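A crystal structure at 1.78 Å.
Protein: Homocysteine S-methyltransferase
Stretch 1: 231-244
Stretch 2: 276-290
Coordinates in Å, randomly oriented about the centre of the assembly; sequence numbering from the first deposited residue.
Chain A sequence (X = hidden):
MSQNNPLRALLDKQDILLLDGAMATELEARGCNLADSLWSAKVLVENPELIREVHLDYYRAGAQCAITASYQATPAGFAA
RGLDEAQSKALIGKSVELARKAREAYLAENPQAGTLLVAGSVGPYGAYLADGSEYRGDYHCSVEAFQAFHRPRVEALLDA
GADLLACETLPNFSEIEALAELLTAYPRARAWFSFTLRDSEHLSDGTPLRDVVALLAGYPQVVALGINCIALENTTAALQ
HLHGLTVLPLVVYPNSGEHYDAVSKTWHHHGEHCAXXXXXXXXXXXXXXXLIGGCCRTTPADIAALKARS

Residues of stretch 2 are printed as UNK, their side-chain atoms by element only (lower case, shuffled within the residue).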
ATOM      1  N   ALA A 231       8.323 -11.430  -5.793  1.00 24.50           N
ATOM      2  CA  ALA A 231       8.835 -12.661  -5.192  1.00 28.39           C
ATOM      3  C   ALA A 231       9.942 -12.377  -4.188  1.00 28.74           C
ATOM      4  O   ALA A 231      10.758 -11.479  -4.398  1.00 25.59           O
ATOM      5  CB  ALA A 231       9.342 -13.607  -6.270  1.00 30.20           C
ATOM      6  N   LEU A 232       9.976 -13.150  -3.107  1.00 26.87           N
ATOM      7  CA  LEU A 232      10.997 -12.984  -2.082  1.00 26.62           C
ATOM      8  C   LEU A 232      12.406 -12.943  -2.661  1.00 26.96           C
ATOM      9  O   LEU A 232      13.204 -12.078  -2.299  1.00 27.59           O
ATOM     10  CB  LEU A 232      10.918 -14.109  -1.052  1.00 29.58           C
ATOM     11  CG  LEU A 232      10.231 -13.797   0.275  1.00 30.50           C
ATOM     12  CD1 LEU A 232      10.389 -14.986   1.221  1.00 30.38           C
ATOM     13  CD2 LEU A 232      10.785 -12.522   0.905  1.00 30.63           C
ATOM     14  N   GLU A 233      12.701 -13.859  -3.577  1.00 28.47           N
ATOM     15  CA  GLU A 233      14.056 -13.994  -4.112  1.00 36.52           C
ATOM     16  C   GLU A 233      14.467 -12.819  -4.991  1.00 28.34           C
ATOM     17  O   GLU A 233      15.620 -12.719  -5.385  1.00 30.04           O
ATOM     18  CB  GLU A 233      14.196 -15.296  -4.910  1.00 35.43           C
ATOM     19  CG  GLU A 233      13.302 -15.386  -6.140  1.00 41.13           C
ATOM     20  CD  GLU A 233      12.053 -16.217  -5.903  1.00 50.92           C
ATOM     21  OE1 GLU A 233      11.563 -16.260  -4.751  1.00 48.28           O
ATOM     22  OE2 GLU A 233      11.562 -16.834  -6.875  1.00 63.00           O
ATOM     23  N   ASN A 234      13.526 -11.932  -5.302  1.00 25.74           N
ATOM     24  CA  ASN A 234      13.815 -10.824  -6.206  1.00 27.80           C
ATOM     25  C   ASN A 234      13.885  -9.459  -5.512  1.00 27.06           C
ATOM     26  O   ASN A 234      14.145  -8.434  -6.154  1.00 28.09           O
ATOM     27  CB  ASN A 234      12.769 -10.792  -7.327  1.00 30.05           C
ATOM     28  CG  ASN A 234      12.859 -12.007  -8.231  1.00 33.29           C
ATOM     29  OD1 ASN A 234      13.936 -12.567  -8.414  1.00 37.43           O
ATOM     30  ND2 ASN A 234      11.732 -12.416  -8.801  1.00 33.55           N
ATOM     31  N   THR A 235      13.684  -9.454  -4.198  1.00 21.26           N
ATOM     32  CA  THR A 235      13.611  -8.208  -3.435  1.00 22.87           C
ATOM     33  C   THR A 235      14.949  -7.513  -3.224  1.00 23.42           C
ATOM     34  O   THR A 235      15.067  -6.321  -3.462  1.00 19.33           O
ATOM     35  CB  THR A 235      12.998  -8.432  -2.051  1.00 20.86           C
ATOM     36  OG1 THR A 235      13.746  -9.434  -1.350  1.00 23.74           O
ATOM     37  CG2 THR A 235      11.544  -8.881  -2.186  1.00 19.85           C
ATOM     38  N   THR A 236      15.949  -8.248  -2.757  1.00 21.95           N
ATOM     39  CA  THR A 236      17.191  -7.616  -2.330  1.00 20.98           C
ATOM     40  C   THR A 236      17.915  -6.913  -3.480  1.00 18.79           C
ATOM     41  O   THR A 236      18.410  -5.804  -3.311  1.00 20.36           O
ATOM     42  CB  THR A 236      18.123  -8.652  -1.639  1.00 21.48           C
ATOM     43  OG1 THR A 236      17.467  -9.134  -0.459  1.00 22.78           O
ATOM     44  CG2 THR A 236      19.448  -8.013  -1.228  1.00 21.21           C
ATOM     45  N   ALA A 237      17.945  -7.537  -4.654  1.00 21.51           N
ATOM     46  CA  ALA A 237      18.610  -6.943  -5.816  1.00 21.45           C
ATOM     47  C   ALA A 237      17.955  -5.622  -6.230  1.00 20.78           C
ATOM     48  O   ALA A 237      18.638  -4.651  -6.575  1.00 19.27           O
ATOM     49  CB  ALA A 237      18.595  -7.921  -6.984  1.00 23.72           C
ATOM     50  N   ALA A 238      16.629  -5.605  -6.194  1.00 20.48           N
ATOM     51  CA  ALA A 238      15.861  -4.414  -6.543  1.00 20.74           C
ATOM     52  C   ALA A 238      16.118  -3.292  -5.551  1.00 19.70           C
ATOM     53  O   ALA A 238      16.311  -2.143  -5.950  1.00 19.84           O
ATOM     54  CB  ALA A 238      14.385  -4.736  -6.593  1.00 18.12           C
ATOM     55  N   LEU A 239      16.112  -3.626  -4.260  1.00 18.47           N
ATOM     56  CA  LEU A 239      16.363  -2.631  -3.222  1.00 18.02           C
ATOM     57  C   LEU A 239      17.771  -2.083  -3.319  1.00 17.20           C
ATOM     58  O   LEU A 239      17.983  -0.885  -3.159  1.00 16.47           O
ATOM     59  CB  LEU A 239      16.144  -3.209  -1.826  1.00 19.22           C
ATOM     60  CG  LEU A 239      14.704  -3.449  -1.377  1.00 16.57           C
ATOM     61  CD1 LEU A 239      14.669  -4.128   0.001  1.00 20.98           C
ATOM     62  CD2 LEU A 239      13.926  -2.131  -1.363  1.00 17.63           C
ATOM     63  N   GLN A 240      18.740  -2.964  -3.553  1.00 19.42           N
ATOM     64  CA  GLN A 240      20.131  -2.516  -3.654  1.00 15.59           C
ATOM     65  C   GLN A 240      20.287  -1.520  -4.796  1.00 20.33           C
ATOM     66  O   GLN A 240      21.041  -0.557  -4.677  1.00 21.42           O
ATOM     67  CB  GLN A 240      21.077  -3.711  -3.831  1.00 20.75           C
ATOM     68  CG  GLN A 240      21.295  -4.480  -2.550  1.00 26.05           C
ATOM     69  CD  GLN A 240      21.996  -5.813  -2.757  1.00 34.26           C
ATOM     70  OE1 GLN A 240      22.055  -6.338  -3.874  1.00 35.71           O
ATOM     71  NE2 GLN A 240      22.528  -6.374  -1.670  1.00 37.43           N
ATOM     72  N   HIS A 241      19.556  -1.729  -5.889  1.00 20.61           N
ATOM     73  CA  HIS A 241      19.618  -0.798  -7.010  1.00 20.51           C
ATOM     74  C   HIS A 241      19.003   0.557  -6.630  1.00 21.72           C
ATOM     75  O   HIS A 241      19.603   1.609  -6.876  1.00 19.72           O
ATOM     76  CB  HIS A 241      18.930  -1.393  -8.241  1.00 21.15           C
ATOM     77  CG  HIS A 241      19.031  -0.540  -9.474  1.00 26.08           C
ATOM     78  ND1 HIS A 241      20.225  -0.300 -10.122  1.00 35.18           N
ATOM     79  CD2 HIS A 241      18.085   0.130 -10.174  1.00 29.45           C
ATOM     80  CE1 HIS A 241      20.008   0.481 -11.168  1.00 31.99           C
ATOM     81  NE2 HIS A 241      18.718   0.754 -11.223  1.00 31.28           N
ATOM     82  N   LEU A 242      17.818   0.534  -6.016  1.00 20.83           N
ATOM     83  CA  LEU A 242      17.190   1.762  -5.529  1.00 18.05           C
ATOM     84  C   LEU A 242      18.074   2.488  -4.510  1.00 17.33           C
ATOM     85  O   LEU A 242      18.141   3.706  -4.499  1.00 18.21           O
ATOM     86  CB  LEU A 242      15.822   1.454  -4.913  1.00 16.21           C
ATOM     87  CG  LEU A 242      14.747   0.990  -5.894  1.00 21.08           C
ATOM     88  CD1 LEU A 242      13.500   0.548  -5.140  1.00 18.49           C
ATOM     89  CD2 LEU A 242      14.395   2.130  -6.865  1.00 24.50           C
ATOM     90  N   HIS A 243      18.764   1.721  -3.673  1.00 17.64           N
ATOM     91  CA  HIS A 243      19.673   2.235  -2.647  1.00 17.62           C
ATOM     92  C   HIS A 243      20.786   3.127  -3.228  1.00 21.14           C
ATOM     93  O   HIS A 243      21.279   4.035  -2.556  1.00 19.96           O
ATOM     94  CB  HIS A 243      20.273   1.044  -1.885  1.00 18.48           C
ATOM     95  CG  HIS A 243      21.122   1.410  -0.704  1.00 17.44           C
ATOM     96  ND1 HIS A 243      20.769   2.386   0.202  1.00 15.78           N
ATOM     97  CD2 HIS A 243      22.310   0.914  -0.277  1.00 17.31           C
ATOM     98  CE1 HIS A 243      21.695   2.472   1.140  1.00 17.52           C
ATOM     99  NE2 HIS A 243      22.643   1.590   0.873  1.00 22.15           N
ATOM    100  N   GLY A 244      21.158   2.870  -4.477  1.00 20.13           N
ATOM    101  CA  GLY A 244      22.185   3.653  -5.148  1.00 24.66           C
ATOM    102  C   GLY A 244      21.624   4.883  -5.844  1.00 22.72           C
ATOM    103  O   GLY A 244      22.388   5.706  -6.365  1.00 21.67           O
ATOM    104  N   UNK A 276      12.067 -17.746   4.408  1.00 36.34           N
ATOM    105  CA  UNK A 276      11.177 -17.008   5.297  1.00 32.19           C
ATOM    106  C   UNK A 276      11.331 -15.499   5.121  1.00 28.20           C
ATOM    107  O   UNK A 276      12.445 -14.983   5.042  1.00 23.65           O
ATOM    108  n   UNK A 276       8.578 -16.567   8.886  1.00 55.71           N
ATOM    109  c   UNK A 276       9.643 -17.274   8.513  1.00 54.31           C
ATOM    110  c   UNK A 276      10.727 -16.521   7.769  1.00 42.25           C
ATOM    111  c   UNK A 276      11.445 -17.390   6.753  1.00 39.45           C
ATOM    112  o   UNK A 276       9.755 -18.479   8.744  1.00 60.28           O
ATOM    113  N   UNK A 277      10.203 -14.798   5.085  1.00 27.89           N
ATOM    114  CA  UNK A 277      10.195 -13.361   4.843  1.00 28.34           C
ATOM    115  C   UNK A 277      11.067 -12.605   5.855  1.00 22.41           C
ATOM    116  O   UNK A 277      11.936 -11.813   5.475  1.00 21.81           O
ATOM    117  c   UNK A 277       8.507 -11.395   4.416  1.00 24.27           C
ATOM    118  c   UNK A 277       7.066 -11.187   3.961  1.00 26.31           C
ATOM    119  c   UNK A 277       8.745 -12.841   4.855  1.00 26.67           C
ATOM    120  c   UNK A 277       8.831 -10.400   5.523  1.00 27.78           C
ATOM    121  N   UNK A 278      10.866 -12.873   7.141  1.00 27.02           N
ATOM    122  CA  UNK A 278      11.588 -12.147   8.181  1.00 22.58           C
ATOM    123  C   UNK A 278      13.107 -12.389   8.169  1.00 26.73           C
ATOM    124  O   UNK A 278      13.859 -11.582   8.708  1.00 30.68           O
ATOM    125  c   UNK A 278      11.023 -12.493   9.542  1.00 24.04           C
ATOM    126  N   UNK A 279      13.558 -13.481   7.554  1.00 19.32           N
ATOM    127  CA  UNK A 279      15.000 -13.763   7.476  1.00 17.67           C
ATOM    128  C   UNK A 279      15.757 -12.728   6.651  1.00 22.12           C
ATOM    129  O   UNK A 279      16.980 -12.601   6.773  1.00 18.98           O
ATOM    130  c   UNK A 279      14.858 -16.270   7.831  1.00 25.78           C
ATOM    131  o   UNK A 279      14.743 -16.010   9.047  1.00 27.97           O
ATOM    132  c   UNK A 279      15.254 -15.152   6.886  1.00 23.28           C
ATOM    133  o   UNK A 279      14.663 -17.405   7.356  1.00 29.43           O
ATOM    134  N   UNK A 280      15.031 -11.998   5.807  1.00 18.94           N
ATOM    135  CA  UNK A 280      15.625 -11.004   4.917  1.00 22.04           C
ATOM    136  C   UNK A 280      15.839  -9.634   5.548  1.00 19.60           C
ATOM    137  O   UNK A 280      16.460  -8.761   4.941  1.00 17.78           O
ATOM    138  o   UNK A 280      15.086 -15.077  -0.024  1.00 37.47           O
ATOM    139  c   UNK A 280      14.192 -14.179   1.997  1.00 27.00           C
ATOM    140  c   UNK A 280      14.113 -13.144   2.894  1.00 22.25           C
ATOM    141  c   UNK A 280      15.631 -11.860   1.566  1.00 25.84           C
ATOM    142  c   UNK A 280      14.832 -11.964   2.696  1.00 22.72           C
ATOM    143  c   UNK A 280      14.994 -14.047   0.880  1.00 31.27           C
ATOM    144  c   UNK A 280      15.714 -12.889   0.663  1.00 31.91           C
ATOM    145  c   UNK A 280      14.747 -10.829   3.679  1.00 20.94           C
ATOM    146  N   UNK A 281      15.316  -9.433   6.751  1.00 19.06           N
ATOM    147  CA  UNK A 281      15.329  -8.115   7.366  1.00 18.82           C
ATOM    148  C   UNK A 281      16.736  -7.468   7.416  1.00 23.79           C
ATOM    149  O   UNK A 281      16.879  -6.288   7.080  1.00 20.53           O
ATOM    150  c   UNK A 281      14.705  -8.195   8.760  1.00 23.03           C
ATOM    151  c   UNK A 281      14.312  -5.713   8.926  1.00 32.82           C
ATOM    152  c   UNK A 281      14.695  -6.966   9.672  1.00 30.17           C
ATOM    153  c   UNK A 281      13.725  -7.197  10.820  1.00 39.10           C
ATOM    154  N   UNK A 282      17.778  -8.225   7.808  1.00 20.59           N
ATOM    155  CA  UNK A 282      19.093  -7.560   7.784  1.00 18.72           C
ATOM    156  C   UNK A 282      19.575  -7.133   6.386  1.00 18.37           C
ATOM    157  O   UNK A 282      20.107  -6.024   6.278  1.00 18.97           O
ATOM    158  c   UNK A 282      19.154  -9.474   9.204  1.00 19.70           C
ATOM    159  c   UNK A 282      20.034  -8.618   8.384  1.00 23.37           C
ATOM    160  c   UNK A 282      17.841  -9.536   8.479  1.00 20.13           C
ATOM    161  N   UNK A 283      19.414  -7.967   5.357  1.00 17.49           N
ATOM    162  CA  UNK A 283      19.797  -7.585   3.997  1.00 16.63           C
ATOM    163  C   UNK A 283      19.023  -6.351   3.553  1.00 15.39           C
ATOM    164  O   UNK A 283      19.577  -5.438   2.948  1.00 17.63           O
ATOM    165  o   UNK A 283      19.128 -10.813   1.104  1.00 30.19           O
ATOM    166  c   UNK A 283      20.326  -9.918   2.981  1.00 38.26           C
ATOM    167  c   UNK A 283      19.498  -8.674   2.972  1.00 25.22           C
ATOM    168  n   UNK A 283      19.450 -12.174   2.872  1.00 34.74           N
ATOM    169  c   UNK A 283      19.598 -11.018   2.230  1.00 33.22           C
ATOM    170  N   UNK A 284      17.722  -6.366   3.819  1.00 16.27           N
ATOM    171  CA  UNK A 284      16.852  -5.268   3.391  1.00 16.61           C
ATOM    172  C   UNK A 284      17.210  -3.967   4.077  1.00 16.23           C
ATOM    173  O   UNK A 284      17.297  -2.923   3.423  1.00 15.39           O
ATOM    174  c   UNK A 284      11.538  -8.208   3.829  1.00 15.42           C
ATOM    175  n   UNK A 284      14.628  -8.162   1.134  1.00 18.71           N
ATOM    176  c   UNK A 284      13.627  -7.385   2.983  1.00 15.18           C
ATOM    177  c   UNK A 284      12.433  -9.184   1.800  1.00 16.12           C
ATOM    178  c   UNK A 284      14.854  -6.677   2.805  1.00 15.19           C
ATOM    179  c   UNK A 284      12.613  -7.333   3.946  1.00 14.60           C
ATOM    180  c   UNK A 284      15.426  -7.179   1.667  1.00 17.95           C
ATOM    181  c   UNK A 284      11.456  -9.117   2.762  1.00 16.56           C
ATOM    182  c   UNK A 284      13.515  -8.305   1.921  1.00 16.39           C
ATOM    183  c   UNK A 284      15.385  -5.609   3.672  1.00 15.06           C
ATOM    184  N   UNK A 285      17.414  -4.024   5.392  1.00 14.27           N
ATOM    185  CA  UNK A 285      17.713  -2.822   6.153  1.00 17.43           C
ATOM    186  C   UNK A 285      19.044  -2.228   5.702  1.00 17.69           C
ATOM    187  O   UNK A 285      19.199  -1.009   5.627  1.00 16.15           O
ATOM    188  o   UNK A 285      17.309  -3.179  10.396  1.00 34.58           O
ATOM    189  n   UNK A 285      18.446  -1.288  10.837  1.00 29.87           N
ATOM    190  c   UNK A 285      17.922  -2.185  10.002  1.00 31.14           C
ATOM    191  c   UNK A 285      17.749  -3.120   7.649  1.00 18.33           C
ATOM    192  c   UNK A 285      18.103  -1.918   8.515  1.00 21.89           C
ATOM    193  N   UNK A 286      19.994  -3.102   5.389  1.00 16.64           N
ATOM    194  CA  UNK A 286      21.300  -2.662   4.928  1.00 16.06           C
ATOM    195  C   UNK A 286      21.196  -2.024   3.545  1.00 16.53           C
ATOM    196  O   UNK A 286      22.100  -1.300   3.125  1.00 19.03           O
ATOM    197  c   UNK A 286      22.283  -3.830   4.899  1.00 18.43           C
ATOM    198  N   UNK A 287      20.109  -2.312   2.832  1.00 18.83           N
ATOM    199  CA  UNK A 287      19.890  -1.734   1.512  1.00 17.25           C
ATOM    200  C   UNK A 287      18.963  -0.526   1.560  1.00 17.17           C
ATOM    201  O   UNK A 287      18.448  -0.116   0.533  1.00 18.69           O
ATOM    202  c   UNK A 287      19.332  -2.777   0.551  1.00 18.13           C
ATOM    203  N   UNK A 288      18.758   0.044   2.744  1.00 14.94           N
ATOM    204  CA  UNK A 288      18.025   1.289   2.879  1.00 14.25           C
ATOM    205  C   UNK A 288      16.525   1.150   3.091  1.00 15.75           C
ATOM    206  O   UNK A 288      15.806   2.153   3.097  1.00 14.07           O
ATOM    207  N   UNK A 289      16.050  -0.079   3.268  1.00 14.20           N
ATOM    208  CA  UNK A 289      14.626  -0.287   3.551  1.00 15.04           C
ATOM    209  C   UNK A 289      14.335   0.183   4.968  1.00 15.37           C
ATOM    210  O   UNK A 289      15.098  -0.123   5.898  1.00 16.47           O
ATOM    211  c   UNK A 289      14.233  -1.756   3.381  1.00 14.11           C
ATOM    212  N   UNK A 290      13.267   0.957   5.132  1.00 13.80           N
ATOM    213  CA  UNK A 290      12.847   1.371   6.471  1.00 15.58           C
ATOM    214  C   UNK A 290      11.344   1.180   6.714  1.00 15.38           C
ATOM    215  O   UNK A 290      10.854   1.428   7.812  1.00 18.68           O
ATOM    216  n   UNK A 290      14.966   4.559   8.580  1.00 18.07           N
ATOM    217  c   UNK A 290      14.743   3.040   6.659  1.00 12.86           C
ATOM    218  c   UNK A 290      13.237   2.821   6.725  1.00 14.52           C
ATOM    219  n   UNK A 290      14.903   5.708  10.565  1.00 17.18           N
ATOM    220  c   UNK A 290      15.099   5.697   9.252  1.00 21.12           C
ATOM    221  n   UNK A 290      15.418   6.822   8.616  1.00 20.58           N
ATOM    222  c   UNK A 290      15.143   4.428   7.136  1.00 17.97           C
TER
HETATM  223  O   HOH W   1      21.818  -5.560   1.325  1.00 21.24           O

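Position 276 carries three side-chain carbons, the last bearing one O and one N: an amide, Gln276. Its CB points away from stretch 1, and its backbone C lies 4.0 Å from Leu232 CD1. At 277 four carbons fork at the second, the pattern of leucine; Leu277 is buried, and its CG lies 4.3 Å from Leu232 CD2. Position 278 has a single carbon, directed away from stretch 1: Ala278. Position 279 has two carbons, the second with two oxygens, a carboxylate that suits its exposed site: Asp279.

At 280 one carbon leads to a six-carbon ring bearing an oxygen, hence Tyr280. Leu232 CD2 sits over one face, 4.2 Å from the ring centroid, a CH-pi contact that a flat aromatic surface makes possible. Position 281, again four carbons forked at the second, is Leu281, buried but out of reach of stretch 1. At 282 three carbons close onto the backbone N, giving Pro282; its missing amide hydrogen costs little here, in the first turn after the 3-10 segment.

Position 283 has three carbons ending in one O and one N. The amide oxygen accepts a hydrogen bond from Thr236 OG1; in Gln283 this is OE1, 2.8 Å from that hydroxyl. Position 284 shows one carbon and fused five- and six-membered rings with a single N, so Trp284. The indole suits a buried site facing a hydroxyl: NE1 donates to Thr235 OG1 at 2.9 Å, while CZ2 lies 3.8 Å from Leu232 CD2 and CD1 3.6 Å from Leu239 CD1.

Position 285, another three-carbon amide, is Gln285, pointing away. Single carbons at 286 and 287 give Ala286 and Ala287; the latter fits where the backbones come close, its CB 4.0 Å from both Leu239 CB and Gln240 CG. Position 288 has no side chain: Gly288, with phi/psi of 91/7°. A CB would stand 2.9 Å from His243 ND1 and jam against the preceding carbonyl. The lone carbon at 289 is Ala289, its CB 4.2 Å from Leu239 CD1. At 290 three carbons, an N and a carbon with two more N make a guanidinium, Arg290, hydrogen-bonded elsewhere in the structure.

The two helices run nearly parallel, 18° apart and 9.5 Å at closest approach. Leu232 and Leu239 supply the apolar packing, and Thr235 and Thr236 pair with polar groups between them. Thr235 OG1 also donates to Leu232 O at 2.9 Å, leaving it free to accept from the indole. A water bridges Gln240 NE2 (3.2 Å) and Gln283 O (2.8 Å).

Stretch 2, residues 276-290: QLADYLPQWQAAGAR
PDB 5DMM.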